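PDB 6ONQ: cytochrome c XoxG from Methylobacterium extorquens, which binds heme c covalently and probably transfers electrons in lanthanide-dependent methanol oxidation. Local coordinates for residues A[110-113]-A[114-117]; A[160-163]-A[164-168]. All coordinates share one frame; numbering follows the deposited sequence.

Contact 1 (A[110-113]-A[114-117]); sequences PALK and DSLK. With HEC (heme c), chain B.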
ATOM      1  N   PRO A 110       2.283  -9.929  12.729  1.00 22.85           N
ATOM      2  CA  PRO A 110       1.194  -8.983  12.997  1.00 19.36           C
ATOM      3  C   PRO A 110       0.424  -8.568  11.755  1.00 23.16           C
ATOM      4  O   PRO A 110       0.771  -8.868  10.617  1.00 24.29           O
ATOM      5  CB  PRO A 110       1.927  -7.775  13.581  1.00 20.40           C
ATOM      6  CG  PRO A 110       3.257  -7.830  12.940  1.00 19.32           C
ATOM      7  CD  PRO A 110       3.596  -9.306  12.956  1.00 32.14           C
ATOM      8  N   ALA A 111      -0.628  -7.805  12.010  1.00 24.07           N
ATOM      9  CA  ALA A 111      -1.620  -7.453  11.009  1.00 24.12           C
ATOM     10  C   ALA A 111      -1.265  -6.083  10.453  1.00 27.76           C
ATOM     11  O   ALA A 111      -1.541  -5.055  11.077  1.00 33.89           O
ATOM     12  CB  ALA A 111      -3.014  -7.472  11.617  1.00 23.13           C
ATOM     13  N   LEU A 112      -0.684  -6.071   9.256  1.00 23.90           N
ATOM     14  CA  LEU A 112      -0.185  -4.836   8.670  1.00 15.96           C
ATOM     15  C   LEU A 112      -1.278  -3.824   8.352  1.00 19.32           C
ATOM     16  O   LEU A 112      -0.954  -2.656   8.110  1.00 26.98           O
ATOM     17  CB  LEU A 112       0.617  -5.151   7.403  1.00 16.30           C
ATOM     18  CG  LEU A 112       1.774  -6.126   7.647  1.00 20.57           C
ATOM     19  CD1 LEU A 112       2.612  -6.285   6.400  1.00 15.47           C
ATOM     20  CD2 LEU A 112       2.630  -5.712   8.836  1.00  6.54           C
ATOM     21  N   LYS A 113      -2.554  -4.210   8.336  1.00 20.16           N
ATOM     22  CA  LYS A 113      -3.563  -3.171   8.152  1.00 23.47           C
ATOM     23  C   LYS A 113      -3.667  -2.290   9.387  1.00 23.18           C
ATOM     24  O   LYS A 113      -4.064  -1.128   9.282  1.00 26.08           O
ATOM     25  CB  LYS A 113      -4.929  -3.766   7.805  1.00 26.70           C
ATOM     26  CG  LYS A 113      -5.513  -4.693   8.850  1.00 42.14           C
ATOM     27  CD  LYS A 113      -7.022  -4.527   8.943  1.00 54.47           C
ATOM     28  CE  LYS A 113      -7.517  -4.705  10.372  1.00 58.25           C
ATOM     29  NZ  LYS A 113      -9.008  -4.644  10.457  1.00 80.28           N
ATOM     30  N   ASP A 114      -3.306  -2.820  10.558  1.00 27.32           N
ATOM     31  CA  ASP A 114      -3.236  -1.994  11.755  1.00 31.44           C
ATOM     32  C   ASP A 114      -1.879  -1.312  11.894  1.00 30.37           C
ATOM     33  O   ASP A 114      -1.782  -0.264  12.545  1.00 28.76           O
ATOM     34  CB  ASP A 114      -3.528  -2.837  12.999  1.00 35.38           C
ATOM     35  CG  ASP A 114      -5.006  -3.228  13.117  1.00 69.21           C
ATOM     36  OD1 ASP A 114      -5.289  -4.330  13.642  1.00 74.13           O
ATOM     37  OD2 ASP A 114      -5.885  -2.441  12.686  1.00 55.91           O
ATOM     38  N   SER A 115      -0.839  -1.891  11.287  1.00 24.10           N
ATOM     39  CA  SER A 115       0.515  -1.359  11.416  1.00 20.07           C
ATOM     40  C   SER A 115       0.629   0.021  10.788  1.00 20.63           C
ATOM     41  O   SER A 115       1.251   0.928  11.355  1.00 22.45           O
ATOM     42  CB  SER A 115       1.518  -2.315  10.761  1.00 18.68           C
ATOM     43  OG  SER A 115       1.838  -3.406  11.608  1.00 20.59           O
ATOM     44  N   LEU A 116       0.045   0.200   9.623  1.00 14.85           N
ATOM     45  CA  LEU A 116       0.227   1.446   8.915  1.00 15.83           C
ATOM     46  C   LEU A 116      -0.697   2.532   9.393  1.00 20.10           C
ATOM     47  O   LEU A 116      -0.883   3.530   8.689  1.00 39.17           O
ATOM     48  CB  LEU A 116       0.082   1.203   7.419  1.00 27.84           C
ATOM     49  CG  LEU A 116       1.483   0.743   7.031  1.00 26.89           C
ATOM     50  CD1 LEU A 116       1.522   0.120   5.697  1.00 30.76           C
ATOM     51  CD2 LEU A 116       2.438   1.917   7.079  1.00 31.02           C
ATOM     52  N   LYS A 117      -1.276   2.360  10.578  1.00 16.58           N
ATOM     53  CA  LYS A 117      -1.821   3.493  11.308  1.00 15.66           C
ATOM     54  C   LYS A 117      -0.737   4.230  12.094  1.00 21.36           C
ATOM     55  O   LYS A 117      -0.771   5.462  12.164  1.00 23.58           O
ATOM     56  CB  LYS A 117      -2.937   3.023  12.237  1.00 19.31           C
ATOM     57  CG  LYS A 117      -4.056   2.284  11.525  1.00 15.84           C
ATOM     58  CD  LYS A 117      -5.027   1.657  12.527  1.00 25.78           C
ATOM     59  CE  LYS A 117      -6.019   0.721  11.846  1.00 24.21           C
ATOM     60  NZ  LYS A 117      -7.162   1.474  11.261  1.00 33.80           N
TER
HETATM   61 FE   HEC B 201       6.994  -8.804   7.877  1.00 21.37          FE
HETATM   62  CHA HEC B 201       6.925  -7.368  11.011  1.00 15.50           C
HETATM   63  CHB HEC B 201       6.019  -5.883   6.550  1.00 16.20           C
HETATM   64  CHC HEC B 201       7.177 -10.159   4.720  1.00 19.10           C
HETATM   65  CHD HEC B 201       7.411 -11.897   9.269  1.00 24.31           C
HETATM   66  NA  HEC B 201       6.519  -6.997   8.652  1.00 16.29           N
HETATM   67  C1A HEC B 201       6.636  -6.551   9.945  1.00 19.66           C
HETATM   68  C2A HEC B 201       6.425  -5.111   9.959  1.00 12.26           C
HETATM   69  C3A HEC B 201       6.178  -4.723   8.717  1.00  7.73           C
HETATM   70  C4A HEC B 201       6.237  -5.890   7.891  1.00  9.86           C
HETATM   71  CMA HEC B 201       5.868  -3.309   8.187  1.00  9.18           C
HETATM   72  CAA HEC B 201       6.454  -4.200  11.194  1.00  9.42           C
HETATM   73  CBA HEC B 201       5.212  -4.541  12.005  1.00 22.54           C
HETATM   74  CGA HEC B 201       4.996  -3.564  13.121  1.00 22.97           C
HETATM   75  O1A HEC B 201       5.959  -3.267  13.874  1.00 34.55           O
HETATM   76  O2A HEC B 201       3.841  -3.100  13.260  1.00 15.58           O
HETATM   77  NB  HEC B 201       6.675  -8.179   5.994  1.00 12.24           N
HETATM   78  C1B HEC B 201       6.259  -6.906   5.690  1.00 15.28           C
HETATM   79  C2B HEC B 201       6.104  -6.776   4.269  1.00 14.87           C
HETATM   80  C3B HEC B 201       6.425  -7.934   3.714  1.00 20.43           C
HETATM   81  C4B HEC B 201       6.780  -8.853   4.793  1.00 16.63           C
HETATM   82  CMB HEC B 201       5.678  -5.511   3.506  1.00  4.36           C
HETATM   83  CAB HEC B 201       6.367  -8.097   2.170  1.00 11.87           C
HETATM   84  CBB HEC B 201       7.092  -8.985   1.522  1.00 17.86           C
HETATM   85  NC  HEC B 201       7.217 -10.707   7.142  1.00 25.31           N
HETATM   86  C1C HEC B 201       7.342 -11.018   5.796  1.00 25.71           C
HETATM   87  C2C HEC B 201       7.681 -12.423   5.718  1.00 19.33           C
HETATM   88  C3C HEC B 201       7.741 -12.926   6.957  1.00 31.49           C
HETATM   89  C4C HEC B 201       7.455 -11.846   7.891  1.00 17.61           C
HETATM   90  CMC HEC B 201       7.909 -13.229   4.420  1.00 20.73           C
HETATM   91  CAC HEC B 201       8.081 -14.418   7.245  1.00 26.09           C
HETATM   92  CBC HEC B 201       7.469 -15.075   8.226  1.00 31.25           C
HETATM   93  ND  HEC B 201       7.118  -9.491   9.769  1.00 15.58           N
HETATM   94  C1D HEC B 201       7.330 -10.813  10.132  1.00 24.57           C
HETATM   95  C2D HEC B 201       7.462 -10.850  11.580  1.00 24.84           C
HETATM   96  C3D HEC B 201       7.339  -9.606  12.049  1.00 24.06           C
HETATM   97  C4D HEC B 201       7.110  -8.726  10.924  1.00 20.56           C
HETATM   98  CMD HEC B 201       7.713 -12.095  12.453  1.00 23.77           C
HETATM   99  CAD HEC B 201       7.400  -9.183  13.529  1.00 14.71           C
HETATM  100  CBD HEC B 201       8.802  -8.747  13.940  1.00 27.81           C
HETATM  101  CGD HEC B 201       8.775  -8.325  15.390  1.00 28.46           C
HETATM  102  O1D HEC B 201       7.832  -8.729  16.117  1.00 44.51           O
HETATM  103  O2D HEC B 201       9.690  -7.591  15.832  1.00 23.37           O
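Leu112 and Ser115 meet through Leu112 CD2 and Ser115 OG at 3.7 Å, and both side chains continue onto the heme. The nonpolar contacts lie on the side of the porphyrin where His99 binds the iron. Leu112 CD1 reaches the meso carbon CHB of the heme at 3.4 Å, while CD2 rests against ring carbon C3A. Pro110 packs farther along the same side, its CD 3.8 Å from CAD, the first carbon of one propionate, and its CG near CBA of the other. Replacing this proline with alanine removes CG and CD, which would probably open a gap beside the propionate roots and let the loop shift, disturbing the bond that Pro110 O accepts from His99 ND1.

Hydrogen bonding to the heme comes from Ser115, whose OG donates to propionate oxygen O2A over 2.6 Å. OG lies opposite the serine's own carbonyl carbon (chi1 -80°), the rotation that carries it to the carboxylate; Arg118 and Lys132 also hydrogen-bond to the heme.

Backbone bonds close the first helical turn. Ala111, the N-cap residue, offers O to two amides: Asp114 N at 2.9 Å, from above the carbonyl plane, and Ser115 N at 3.2 Å, in that plane on a lone pair.

Among the charged groups, Lys113 and Asp114 run side by side, with NZ and OD2 4.4 Å apart, beyond a salt bridge. Lys113 instead pairs with Glu43.

The loop residue Pro110 and the first turn of the helix thus give the heme an apolar wall and a hydroxyl donor, which probably helps stabilise the negative propionate.

Contact 2 (A[160-163]-A[164-168]); sequences YVYL and RARAA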
ATOM      1  N   TYR A 160       3.457  -0.140   0.269  1.00 21.79           N
ATOM      2  CA  TYR A 160       3.053   0.914   1.198  1.00  8.45           C
ATOM      3  C   TYR A 160       1.673   1.452   0.853  1.00 10.61           C
ATOM      4  O   TYR A 160       0.799   1.555   1.721  1.00 16.23           O
ATOM      5  CB  TYR A 160       4.079   2.046   1.192  1.00  8.10           C
ATOM      6  CG  TYR A 160       3.729   3.161   2.151  1.00 14.94           C
ATOM      7  CD1 TYR A 160       3.806   2.967   3.528  1.00 17.50           C
ATOM      8  CD2 TYR A 160       3.299   4.402   1.688  1.00 14.84           C
ATOM      9  CE1 TYR A 160       3.473   3.977   4.414  1.00 11.90           C
ATOM     10  CE2 TYR A 160       2.965   5.423   2.573  1.00 13.77           C
ATOM     11  CZ  TYR A 160       3.056   5.198   3.933  1.00 17.18           C
ATOM     12  OH  TYR A 160       2.732   6.191   4.828  1.00 34.18           O
ATOM     13  N   VAL A 161       1.458   1.789  -0.417  1.00 12.49           N
ATOM     14  CA  VAL A 161       0.187   2.367  -0.848  1.00 14.25           C
ATOM     15  C   VAL A 161      -0.972   1.426  -0.537  1.00 12.85           C
ATOM     16  O   VAL A 161      -1.957   1.813   0.098  1.00 15.74           O
ATOM     17  CB  VAL A 161       0.253   2.711  -2.344  1.00 13.67           C
ATOM     18  CG1 VAL A 161      -1.109   3.038  -2.865  1.00 17.94           C
ATOM     19  CG2 VAL A 161       1.198   3.874  -2.562  1.00 14.25           C
ATOM     20  N   TYR A 162      -0.873   0.178  -0.984  1.00 15.25           N
ATOM     21  CA  TYR A 162      -1.929  -0.796  -0.726  1.00 13.19           C
ATOM     22  C   TYR A 162      -2.188  -0.969   0.775  1.00 17.71           C
ATOM     23  O   TYR A 162      -3.335  -0.935   1.234  1.00 12.77           O
ATOM     24  CB  TYR A 162      -1.548  -2.135  -1.369  1.00 11.73           C
ATOM     25  CG  TYR A 162      -2.374  -3.273  -0.855  1.00 14.79           C
ATOM     26  CD1 TYR A 162      -3.729  -3.320  -1.104  1.00 11.87           C
ATOM     27  CD2 TYR A 162      -1.813  -4.279  -0.087  1.00 11.61           C
ATOM     28  CE1 TYR A 162      -4.496  -4.332  -0.621  1.00  7.93           C
ATOM     29  CE2 TYR A 162      -2.588  -5.306   0.397  1.00  7.43           C
ATOM     30  CZ  TYR A 162      -3.929  -5.320   0.123  1.00  5.10           C
ATOM     31  OH  TYR A 162      -4.736  -6.330   0.588  1.00 34.03           O
ATOM     32  N   LEU A 163      -1.132  -1.177   1.559  1.00 15.37           N
ATOM     33  CA  LEU A 163      -1.346  -1.377   2.985  1.00 12.30           C
ATOM     34  C   LEU A 163      -1.798  -0.091   3.674  1.00 21.29           C
ATOM     35  O   LEU A 163      -2.441  -0.146   4.726  1.00 13.69           O
ATOM     36  CB  LEU A 163      -0.078  -1.911   3.629  1.00 13.63           C
ATOM     37  CG  LEU A 163       0.356  -3.350   3.386  1.00 14.56           C
ATOM     38  CD1 LEU A 163       1.788  -3.532   3.887  1.00  6.82           C
ATOM     39  CD2 LEU A 163      -0.606  -4.321   4.068  1.00 11.15           C
ATOM     40  N   ARG A 164      -1.471   1.069   3.100  1.00 19.90           N
ATOM     41  CA  ARG A 164      -2.038   2.319   3.587  1.00 11.03           C
ATOM     42  C   ARG A 164      -3.535   2.374   3.337  1.00 15.56           C
ATOM     43  O   ARG A 164      -4.300   2.828   4.197  1.00 24.05           O
ATOM     44  CB  ARG A 164      -1.356   3.502   2.915  1.00 17.30           C
ATOM     45  CG  ARG A 164      -0.981   4.595   3.873  1.00 16.93           C
ATOM     46  CD  ARG A 164      -0.649   5.879   3.146  1.00 16.81           C
ATOM     47  NE  ARG A 164      -0.890   7.008   4.033  1.00 21.71           N
ATOM     48  CZ  ARG A 164      -0.405   8.229   3.860  1.00 20.38           C
ATOM     49  NH1 ARG A 164       0.363   8.506   2.814  1.00 19.72           N
ATOM     50  NH2 ARG A 164      -0.695   9.174   4.745  1.00 35.46           N
ATOM     51  N   ALA A 165      -3.973   1.933   2.156  1.00 20.82           N
ATOM     52  CA  ALA A 165      -5.403   1.907   1.863  1.00 20.68           C
ATOM     53  C   ALA A 165      -6.143   0.943   2.775  1.00 16.02           C
ATOM     54  O   ALA A 165      -7.304   1.186   3.124  1.00 20.77           O
ATOM     55  CB  ALA A 165      -5.638   1.542   0.401  1.00 14.58           C
ATOM     56  N   ARG A 166      -5.492  -0.149   3.177  1.00 16.31           N
ATOM     57  CA  ARG A 166      -6.095  -1.038   4.163  1.00 20.40           C
ATOM     58  C   ARG A 166      -6.217  -0.346   5.512  1.00 17.88           C
ATOM     59  O   ARG A 166      -7.271  -0.392   6.154  1.00 28.57           O
ATOM     60  CB  ARG A 166      -5.277  -2.324   4.286  1.00 19.51           C
ATOM     61  CG  ARG A 166      -5.229  -3.152   2.997  1.00 22.72           C
ATOM     62  CD  ARG A 166      -6.542  -3.888   2.735  1.00 19.92           C
ATOM     63  NE  ARG A 166      -6.836  -4.832   3.807  1.00 25.99           N
ATOM     64  CZ  ARG A 166      -7.915  -4.777   4.583  1.00 32.95           C
ATOM     65  NH1 ARG A 166      -8.830  -3.825   4.410  1.00 23.61           N
ATOM     66  NH2 ARG A 166      -8.073  -5.676   5.540  1.00 26.55           N
ATOM     67  N   ALA A 167      -5.148   0.323   5.944  1.00 27.93           N
ATOM     68  CA  ALA A 167      -5.134   0.954   7.257  1.00 15.65           C
ATOM     69  C   ALA A 167      -6.174   2.054   7.362  1.00 25.06           C
ATOM     70  O   ALA A 167      -6.744   2.271   8.437  1.00 21.75           O
ATOM     71  CB  ALA A 167      -3.742   1.506   7.551  1.00 14.95           C
ATOM     72  N   ALA A 168      -6.429   2.761   6.266  1.00 21.79           N
ATOM     73  CA  ALA A 168      -7.447   3.799   6.257  1.00 19.03           C
ATOM     74  C   ALA A 168      -8.856   3.238   6.124  1.00 29.79           C
ATOM     75  O   ALA A 168      -9.822   4.011   6.167  1.00 27.01           O
ATOM     76  CB  ALA A 168      -7.173   4.785   5.120  1.00  9.07           C
TER
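The Tyr162 ring carries Arg166 CG over one face, 4.1 Å from the ring centroid and 24° off the normal, a CH-pi contact displaced toward the rim. Arg164 CG likewise lies over one face of the Tyr160 ring, and Arg164 CD approaches Tyr160 CE2 to 3.7 Å. In return, Tyr160 OH sits over one face of the Arg164 guanidinium, whose plane is turned 47° from the ring. Tyr160 also makes an edge-to-face pair with Tyr121.

Arg164 runs extended from CG to NE past its tyrosine. Arg166 instead folds back at chi2 (-75°) and again at chi3, which keeps it alongside Tyr162, with CD 3.7 Å from Tyr162 OH.

Both pairs are spaced i to i+4 and share the alpha-helical ladder: Arg164 N bonds Tyr160 O at 2.7 Å, and Arg166 N bonds Tyr162 O at 3.0 Å. Ala165 and Ala167 repeat the pattern with Val161 and Leu163.

The guanidinium groups find their polar partners elsewhere: Arg164 NH1 makes a salt bridge to Asp64, and Arg166 donates to the carbonyls of Asp102 and Trp171. Each buried arginine therefore divides its chemistry, methylenes against tyrosine and nitrogens held by polar partners, an acidic side chain for Arg164 and backbone carbonyls for both.

Overall arrangement
Contact 1 comes first along the chain, spanning the N-cap and most of helix 112-118, and contact 2 follows over the last two turns of helix 156-167 and the residue after it; their centres are about 9 Å apart. The two helices touch directly. Leu116 CD1 packs on Leu163 CB at 3.3 Å, Leu116 CD2 lies 3.5 Å from Tyr160 CE1, and Lys117 NZ probably hydrogen-bonds Ala167 O at 3.0 Å near the end of the later helix. Contact 1 borders the heme, whereas contact 2 lies deep in the chain and approaches the cofactor through Leu163. Leucines of both helices thus form a continuous apolar connection from the heme pocket to the interior of this cytochrome c fold.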